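Exonuclease mut-7 homolog (Aedes aegypti, PDB 7JW2) probably acts as a magnesium-dependent 3'-5' exoribonuclease that trims the 3' ends of AGO1-bound microRNAs, this chain being its exonuclease domain. Local coordinates at residues C29-K41 against V89-F103. Sequence-based numbering, arbitrary orientation.
Sequences CRQSMIAFASEWK and VLKLSFAPSTDISMF. Unlike the reference sequence in segment 29-41: A37 (reference Asp).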
ATOM      1  N   CYS A  29       2.923   0.289   8.249  1.00 16.32           N
ATOM      2  CA  CYS A  29       4.355   0.146   8.025  1.00 18.34           C
ATOM      3  C   CYS A  29       5.177   1.192   8.767  1.00 20.39           C
ATOM      4  O   CYS A  29       6.396   1.027   8.858  1.00 21.35           O
ATOM      5  CB  CYS A  29       4.675   0.182   6.531  1.00 22.17           C
ATOM      6  SG  CYS A  29       4.621   1.807   5.786  1.00 19.55           S
ATOM      7  N   ARG A  30       4.562   2.241   9.316  1.00 16.35           N
ATOM      8  CA  ARG A  30       5.310   3.207  10.121  1.00 19.31           C
ATOM      9  C   ARG A  30       5.047   3.098  11.612  1.00 20.16           C
ATOM     10  O   ARG A  30       5.607   3.879  12.384  1.00 20.92           O
ATOM     11  CB  ARG A  30       5.004   4.632   9.673  1.00 23.49           C
ATOM     12  CG  ARG A  30       5.339   4.867   8.227  1.00 25.49           C
ATOM     13  CD  ARG A  30       6.822   4.641   7.898  1.00 25.87           C
ATOM     14  NE  ARG A  30       7.756   5.379   8.748  1.00 30.52           N
ATOM     15  CZ  ARG A  30       8.174   6.617   8.499  1.00 32.17           C
ATOM     16  NH1 ARG A  30       7.735   7.264   7.427  1.00 28.60           N
ATOM     17  NH2 ARG A  30       9.034   7.209   9.316  1.00 33.05           N
ATOM     18  N   GLN A  31       4.224   2.161  12.044  1.00 16.98           N
ATOM     19  CA  GLN A  31       3.958   2.027  13.462  1.00 16.19           C
ATOM     20  C   GLN A  31       5.074   1.262  14.155  1.00 16.50           C
ATOM     21  O   GLN A  31       5.783   0.453  13.551  1.00 21.49           O
ATOM     22  CB  GLN A  31       2.642   1.281  13.683  1.00 17.03           C
ATOM     23  CG  GLN A  31       1.423   1.976  13.109  1.00 17.26           C
ATOM     24  CD  GLN A  31       0.895   3.068  14.006  1.00 19.28           C
ATOM     25  OE1 GLN A  31       1.223   3.124  15.201  1.00 22.80           O
ATOM     26  NE2 GLN A  31       0.072   3.947  13.446  1.00 22.68           N
ATOM     27  N   SER A  32       5.208   1.514  15.460  1.00 19.55           N
ATOM     28  CA  SER A  32       6.165   0.794  16.288  1.00 16.89           C
ATOM     29  C   SER A  32       5.524  -0.261  17.172  1.00 16.03           C
ATOM     30  O   SER A  32       6.245  -1.105  17.719  1.00 16.13           O
ATOM     31  CB  SER A  32       6.949   1.762  17.182  1.00 19.97           C
ATOM     32  OG  SER A  32       7.782   2.560  16.371  1.00 28.01           O
ATOM     33  N   MET A  33       4.197  -0.260  17.294  1.00 16.22           N
ATOM     34  CA  MET A  33       3.499  -1.256  18.097  1.00 17.61           C
ATOM     35  C   MET A  33       2.130  -1.513  17.481  1.00 18.06           C
ATOM     36  O   MET A  33       1.379  -0.563  17.233  1.00 17.89           O
ATOM     37  CB  MET A  33       3.354  -0.806  19.556  1.00 19.70           C
ATOM     38  CG  MET A  33       2.667  -1.848  20.419  1.00 19.97           C
ATOM     39  SD  MET A  33       2.727  -1.566  22.199  1.00 28.77           S
ATOM     40  CE  MET A  33       2.067   0.070  22.257  1.00 29.65           C
ATOM     41  N   ILE A  34       1.818  -2.797  17.251  1.00 15.28           N
ATOM     42  CA  ILE A  34       0.566  -3.248  16.645  1.00 16.49           C
ATOM     43  C   ILE A  34       0.092  -4.453  17.442  1.00 17.04           C
ATOM     44  O   ILE A  34       0.895  -5.261  17.910  1.00 21.77           O
ATOM     45  CB  ILE A  34       0.735  -3.655  15.159  1.00 15.76           C
ATOM     46  CG1 ILE A  34       1.387  -2.531  14.375  1.00 19.14           C
ATOM     47  CG2 ILE A  34      -0.611  -4.046  14.505  1.00 20.71           C
ATOM     48  CD1 ILE A  34       0.487  -1.433  14.114  1.00 25.43           C
ATOM     49  N   ALA A  35      -1.217  -4.594  17.581  1.00 14.49           N
ATOM     50  CA  ALA A  35      -1.783  -5.801  18.159  1.00 13.52           C
ATOM     51  C   ALA A  35      -2.530  -6.560  17.074  1.00 13.06           C
ATOM     52  O   ALA A  35      -3.065  -5.955  16.147  1.00 15.26           O
ATOM     53  CB  ALA A  35      -2.715  -5.466  19.325  1.00 15.09           C
ATOM     54  N   PHE A  36      -2.549  -7.886  17.172  1.00 12.28           N
ATOM     55  CA  PHE A  36      -3.280  -8.652  16.163  1.00 12.40           C
ATOM     56  C   PHE A  36      -4.078  -9.781  16.791  1.00 14.25           C
ATOM     57  O   PHE A  36      -3.749 -10.309  17.864  1.00 14.18           O
ATOM     58  CB  PHE A  36      -2.361  -9.189  15.040  1.00 14.88           C
ATOM     59  CG  PHE A  36      -1.445 -10.314  15.439  1.00 14.31           C
ATOM     60  CD1 PHE A  36      -1.835 -11.641  15.339  1.00 18.34           C
ATOM     61  CD2 PHE A  36      -0.152 -10.035  15.836  1.00 17.39           C
ATOM     62  CE1 PHE A  36      -0.957 -12.669  15.688  1.00 18.71           C
ATOM     63  CE2 PHE A  36       0.736 -11.047  16.172  1.00 20.09           C
ATOM     64  CZ  PHE A  36       0.337 -12.366  16.100  1.00 19.47           C
ATOM     65  N   ALA A  37      -5.143 -10.139  16.077  1.00 13.54           N
ATOM     66  CA  ALA A  37      -6.046 -11.235  16.397  1.00 12.08           C
ATOM     67  C   ALA A  37      -6.705 -11.670  15.096  1.00 12.92           C
ATOM     68  O   ALA A  37      -6.519 -11.043  14.047  1.00 13.92           O
ATOM     69  CB  ALA A  37      -7.088 -10.816  17.440  1.00 15.62           C
ATOM     70  N   SER A  38      -7.475 -12.761  15.163  1.00 14.38           N
ATOM     71  CA  SER A  38      -8.124 -13.270  13.962  1.00 13.67           C
ATOM     72  C   SER A  38      -9.389 -14.017  14.340  1.00 14.37           C
ATOM     73  O   SER A  38      -9.553 -14.468  15.479  1.00 16.34           O
ATOM     74  CB  SER A  38      -7.182 -14.166  13.151  1.00 15.65           C
ATOM     75  OG  SER A  38      -6.818 -15.330  13.860  1.00 19.30           O
ATOM     76  N   GLU A  39     -10.288 -14.125  13.359  1.00 13.79           N
ATOM     77  CA  GLU A  39     -11.512 -14.896  13.501  1.00 14.77           C
ATOM     78  C   GLU A  39     -11.597 -15.906  12.367  1.00 15.19           C
ATOM     79  O   GLU A  39     -11.275 -15.598  11.214  1.00 16.03           O
ATOM     80  CB  GLU A  39     -12.776 -14.005  13.498  1.00 15.35           C
ATOM     81  CG  GLU A  39     -12.760 -12.813  14.460  1.00 15.62           C
ATOM     82  CD  GLU A  39     -12.469 -13.195  15.894  1.00 16.71           C
ATOM     83  OE1 GLU A  39     -11.872 -12.361  16.618  1.00 17.40           O
ATOM     84  OE2 GLU A  39     -12.829 -14.325  16.314  1.00 20.16           O
ATOM     85  N   TRP A  40     -12.095 -17.097  12.695  1.00 18.15           N
ATOM     86  CA  TRP A  40     -12.090 -18.226  11.781  1.00 17.88           C
ATOM     87  C   TRP A  40     -13.509 -18.705  11.521  1.00 19.86           C
ATOM     88  O   TRP A  40     -14.382 -18.592  12.385  1.00 22.44           O
ATOM     89  CB  TRP A  40     -11.241 -19.359  12.362  1.00 19.19           C
ATOM     90  CG  TRP A  40      -9.797 -18.966  12.455  1.00 19.29           C
ATOM     91  CD1 TRP A  40      -9.234 -18.118  13.362  1.00 19.45           C
ATOM     92  CD2 TRP A  40      -8.746 -19.380  11.581  1.00 19.32           C
ATOM     93  NE1 TRP A  40      -7.885 -17.988  13.114  1.00 19.68           N
ATOM     94  CE2 TRP A  40      -7.565 -18.748  12.021  1.00 19.47           C
ATOM     95  CE3 TRP A  40      -8.686 -20.230  10.472  1.00 20.83           C
ATOM     96  CZ2 TRP A  40      -6.341 -18.943  11.396  1.00 22.08           C
ATOM     97  CZ3 TRP A  40      -7.475 -20.418   9.849  1.00 21.14           C
ATOM     98  CH2 TRP A  40      -6.315 -19.775  10.313  1.00 20.21           C
ATOM     99  N   LYS A  41     -13.726 -19.218  10.318  1.00 19.38           N
ATOM    100  CA  LYS A  41     -15.008 -19.837  10.010  1.00 22.61           C
ATOM    101  C   LYS A  41     -15.242 -21.026  10.939  1.00 25.69           C
ATOM    102  O   LYS A  41     -14.310 -21.787  11.215  1.00 25.54           O
ATOM    103  CB  LYS A  41     -15.025 -20.315   8.565  1.00 20.10           C
ATOM    104  CG  LYS A  41     -14.842 -19.254   7.509  1.00 20.81           C
ATOM    105  CD  LYS A  41     -15.050 -19.904   6.148  1.00 27.56           C
ATOM    106  CE  LYS A  41     -14.828 -18.944   5.005  1.00 30.15           C
ATOM    107  NZ  LYS A  41     -15.269 -19.577   3.721  1.00 28.40           N
ATOM    108  N   VAL A  89       9.233  -3.620  14.833  1.00 17.11           N
ATOM    109  CA  VAL A  89       7.833  -3.352  15.157  1.00 17.01           C
ATOM    110  C   VAL A  89       7.378  -4.388  16.175  1.00 14.07           C
ATOM    111  O   VAL A  89       7.464  -5.594  15.924  1.00 16.04           O
ATOM    112  CB  VAL A  89       6.935  -3.387  13.910  1.00 16.23           C
ATOM    113  CG1 VAL A  89       5.523  -2.954  14.272  1.00 18.96           C
ATOM    114  CG2 VAL A  89       7.530  -2.526  12.811  1.00 19.32           C
ATOM    115  N   LEU A  90       6.946  -3.923  17.341  1.00 13.89           N
ATOM    116  CA  LEU A  90       6.377  -4.820  18.347  1.00 14.70           C
ATOM    117  C   LEU A  90       4.967  -5.242  17.939  1.00 14.98           C
ATOM    118  O   LEU A  90       4.133  -4.390  17.636  1.00 14.53           O
ATOM    119  CB  LEU A  90       6.352  -4.128  19.713  1.00 15.15           C
ATOM    120  CG  LEU A  90       5.685  -4.905  20.848  1.00 14.94           C
ATOM    121  CD1 LEU A  90       6.411  -6.214  21.129  1.00 18.63           C
ATOM    122  CD2 LEU A  90       5.606  -4.059  22.109  1.00 17.05           C
ATOM    123  N   LYS A  91       4.715  -6.548  17.915  1.00 13.85           N
ATOM    124  CA  LYS A  91       3.370  -7.088  17.720  1.00 13.03           C
ATOM    125  C   LYS A  91       2.901  -7.710  19.026  1.00 17.07           C
ATOM    126  O   LYS A  91       3.633  -8.492  19.641  1.00 20.09           O
ATOM    127  CB  LYS A  91       3.320  -8.144  16.606  1.00 15.92           C
ATOM    128  CG  LYS A  91       3.171  -7.608  15.174  1.00 13.90           C
ATOM    129  CD  LYS A  91       4.504  -7.018  14.656  1.00 15.28           C
ATOM    130  CE  LYS A  91       5.638  -8.036  14.707  1.00 15.72           C
ATOM    131  NZ  LYS A  91       6.915  -7.529  14.055  1.00 15.89           N
ATOM    132  N   LEU A  92       1.700  -7.346  19.461  1.00 13.69           N
ATOM    133  CA  LEU A  92       1.091  -7.943  20.645  1.00 14.38           C
ATOM    134  C   LEU A  92       0.072  -8.984  20.216  1.00 16.20           C
ATOM    135  O   LEU A  92      -0.644  -8.784  19.232  1.00 15.78           O
ATOM    136  CB  LEU A  92       0.399  -6.888  21.499  1.00 17.12           C
ATOM    137  CG  LEU A  92       1.251  -5.736  21.998  1.00 15.43           C
ATOM    138  CD1 LEU A  92       0.380  -4.713  22.684  1.00 18.20           C
ATOM    139  CD2 LEU A  92       2.323  -6.250  22.932  1.00 18.48           C
ATOM    140  N   SER A  93      -0.001 -10.074  20.973  1.00 14.56           N
ATOM    141  CA  SER A  93      -0.863 -11.201  20.642  1.00 13.35           C
ATOM    142  C   SER A  93      -1.175 -11.949  21.928  1.00 14.56           C
ATOM    143  O   SER A  93      -0.590 -11.684  22.978  1.00 17.83           O
ATOM    144  CB  SER A  93      -0.161 -12.111  19.631  1.00 19.84           C
ATOM    145  OG  SER A  93       1.006 -12.657  20.240  1.00 20.53           O
ATOM    146  N   PHE A  94      -2.125 -12.877  21.843  1.00 16.05           N
ATOM    147  CA  PHE A  94      -2.383 -13.810  22.936  1.00 17.28           C
ATOM    148  C   PHE A  94      -2.317 -15.218  22.362  1.00 19.48           C
ATOM    149  O   PHE A  94      -3.074 -15.550  21.447  1.00 20.47           O
ATOM    150  CB  PHE A  94      -3.742 -13.537  23.601  1.00 17.58           C
ATOM    151  CG  PHE A  94      -3.924 -14.235  24.933  1.00 19.72           C
ATOM    152  CD1 PHE A  94      -4.323 -15.571  24.989  1.00 22.31           C
ATOM    153  CD2 PHE A  94      -3.694 -13.557  26.126  1.00 20.22           C
ATOM    154  CE1 PHE A  94      -4.487 -16.207  26.223  1.00 22.98           C
ATOM    155  CE2 PHE A  94      -3.855 -14.198  27.357  1.00 21.65           C
ATOM    156  CZ  PHE A  94      -4.248 -15.517  27.395  1.00 22.97           C
ATOM    157  N   ALA A  95      -1.389 -16.026  22.869  1.00 21.58           N
ATOM    158  CA  ALA A  95      -1.130 -17.365  22.351  1.00 21.85           C
ATOM    159  C   ALA A  95      -1.011 -17.398  20.817  1.00 24.21           C
ATOM    160  O   ALA A  95      -1.737 -18.120  20.152  1.00 27.31           O
ATOM    161  CB  ALA A  95      -2.208 -18.333  22.822  1.00 25.40           C
ATOM    162  N   PRO A  96      -0.054 -16.638  20.255  1.00 24.32           N
ATOM    163  CA  PRO A  96       0.004 -16.464  18.791  1.00 25.48           C
ATOM    164  C   PRO A  96       0.286 -17.737  18.007  1.00 28.61           C
ATOM    165  O   PRO A  96      -0.089 -17.805  16.828  1.00 27.52           O
ATOM    166  CB  PRO A  96       1.146 -15.454  18.615  1.00 23.33           C
ATOM    167  CG  PRO A  96       2.021 -15.657  19.816  1.00 23.74           C
ATOM    168  CD  PRO A  96       1.043 -15.938  20.932  1.00 22.28           C
ATOM    169  N   SER A  97       0.941 -18.736  18.611  1.00 28.44           N
ATOM    170  CA  SER A  97       1.319 -19.942  17.871  1.00 27.48           C
ATOM    171  C   SER A  97       0.117 -20.616  17.230  1.00 25.76           C
ATOM    172  O   SER A  97       0.238 -21.205  16.151  1.00 26.88           O
ATOM    173  CB  SER A  97       2.029 -20.934  18.793  1.00 33.26           C
ATOM    174  OG  SER A  97       3.342 -20.501  19.090  1.00 39.79           O
ATOM    175  N   THR A  98      -1.047 -20.536  17.870  1.00 25.05           N
ATOM    176  CA  THR A  98      -2.238 -21.168  17.324  1.00 26.15           C
ATOM    177  C   THR A  98      -2.604 -20.569  15.969  1.00 25.59           C
ATOM    178  O   THR A  98      -2.678 -21.285  14.962  1.00 28.52           O
ATOM    179  CB  THR A  98      -3.397 -21.035  18.310  1.00 27.40           C
ATOM    180  OG1 THR A  98      -2.956 -21.408  19.624  1.00 34.40           O
ATOM    181  CG2 THR A  98      -4.541 -21.933  17.892  1.00 29.95           C
ATOM    182  N   ASP A  99      -2.830 -19.250  15.924  1.00 25.86           N
ATOM    183  CA  ASP A  99      -3.204 -18.613  14.661  1.00 25.15           C
ATOM    184  C   ASP A  99      -2.100 -18.746  13.626  1.00 23.83           C
ATOM    185  O   ASP A  99      -2.377 -19.019  12.452  1.00 22.35           O
ATOM    186  CB  ASP A  99      -3.521 -17.131  14.863  1.00 22.65           C
ATOM    187  CG  ASP A  99      -4.883 -16.887  15.496  1.00 26.14           C
ATOM    188  OD1 ASP A  99      -5.721 -17.819  15.525  1.00 27.37           O
ATOM    189  OD2 ASP A  99      -5.116 -15.736  15.950  1.00 22.64           O
ATOM    190  N   ILE A 100      -0.845 -18.539  14.037  1.00 22.85           N
ATOM    191  CA  ILE A 100       0.249 -18.468  13.071  1.00 20.18           C
ATOM    192  C   ILE A 100       0.484 -19.818  12.411  1.00 23.36           C
ATOM    193  O   ILE A 100       0.683 -19.898  11.193  1.00 21.40           O
ATOM    194  CB  ILE A 100       1.527 -17.930  13.738  1.00 21.22           C
ATOM    195  CG1 ILE A 100       1.341 -16.454  14.103  1.00 24.78           C
ATOM    196  CG2 ILE A 100       2.714 -18.085  12.796  1.00 24.84           C
ATOM    197  CD1 ILE A 100       2.467 -15.876  14.950  1.00 26.06           C
ATOM    198  N   SER A 101       0.476 -20.901  13.191  1.00 24.64           N
ATOM    199  CA  SER A 101       0.609 -22.225  12.588  1.00 23.36           C
ATOM    200  C   SER A 101      -0.547 -22.514  11.641  1.00 23.96           C
ATOM    201  O   SER A 101      -0.351 -23.073  10.553  1.00 26.49           O
ATOM    202  CB  SER A 101       0.693 -23.292  13.676  1.00 26.75           C
ATOM    203  OG  SER A 101       1.704 -22.955  14.607  1.00 33.06           O
ATOM    204  N   MET A 102      -1.758 -22.114  12.027  1.00 24.30           N
ATOM    205  CA  MET A 102      -2.916 -22.358  11.177  1.00 24.15           C
ATOM    206  C   MET A 102      -2.884 -21.505   9.910  1.00 21.18           C
ATOM    207  O   MET A 102      -3.358 -21.954   8.862  1.00 21.14           O
ATOM    208  CB  MET A 102      -4.194 -22.102  11.968  1.00 26.39           C
ATOM    209  CG  MET A 102      -5.423 -22.765  11.383  1.00 27.80           C
ATOM    210  SD  MET A 102      -6.831 -22.713  12.524  1.00 36.09           S
ATOM    211  CE  MET A 102      -6.256 -23.831  13.793  1.00 34.19           C
ATOM    212  N   PHE A 103      -2.344 -20.279   9.982  1.00 21.80           N
ATOM    213  CA  PHE A 103      -2.173 -19.471   8.772  1.00 22.65           C
ATOM    214  C   PHE A 103      -1.330 -20.198   7.733  1.00 22.77           C
ATOM    215  O   PHE A 103      -1.544 -20.032   6.527  1.00 20.95           O
ATOM    216  CB  PHE A 103      -1.495 -18.127   9.071  1.00 20.85           C
ATOM    217  CG  PHE A 103      -2.338 -17.141   9.840  1.00 22.47           C
ATOM    218  CD1 PHE A 103      -3.716 -17.100   9.705  1.00 21.30           C
ATOM    219  CD2 PHE A 103      -1.728 -16.224  10.680  1.00 22.34           C
ATOM    220  CE1 PHE A 103      -4.466 -16.169  10.428  1.00 21.17           C
ATOM    221  CE2 PHE A 103      -2.467 -15.295  11.395  1.00 23.93           C
ATOM    222  CZ  PHE A 103      -3.842 -15.279  11.282  1.00 21.17           C
TER
HETATM  223  O   HOH W   1      -3.564 -12.692  19.261  1.00 19.03           O
HETATM  224  O   HOH W   2      -7.007 -14.449  17.588  1.00 20.85           O
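S32 O accepts a hydrogen bond from L90 N, opening a ladder between strands 33-40 and 90-93, parallel neighbours in the mixed RNase H-like sheet, where 122-124 follows as outermost strand. With CG anti to the backbone N (chi1 -178°) and chi2 extended, M33 runs alongside L90, SD 3.8 Å from L90 CD2. I34 N donates to L90 O at 2.8 Å and I34 O accepts from L92 N; A35, on M33's face, meets L92 CB. F36 N closes the ladder on L92 O, while its ring turns to the other face, where S93 CB covers it 4.0 Å from the centroid and K91 CB sits at its edge. One water links F36 O to F94 N; thereafter helix 96-106 is the partner. S38 OG donates to D99 OD2 (2.7 Å), and W40 NE1 reaches D99 OD1 at a longer 3.2 Å, also bonding S38 OG. M102 SD rests over the indole, a Met-aromatic contact; F103 lies nearly parallel (19°), barely overlapping. Both donors meet D99 from above its carboxylate plane, and water from S38 N adds a bond to OD2. A37, aspartate in the reference sequence, and E39 fall where DEDD exonucleases carry DxE, D99 probably being the second-motif aspartate; S38 and W40 would then steady a carboxylate expected to face the metals.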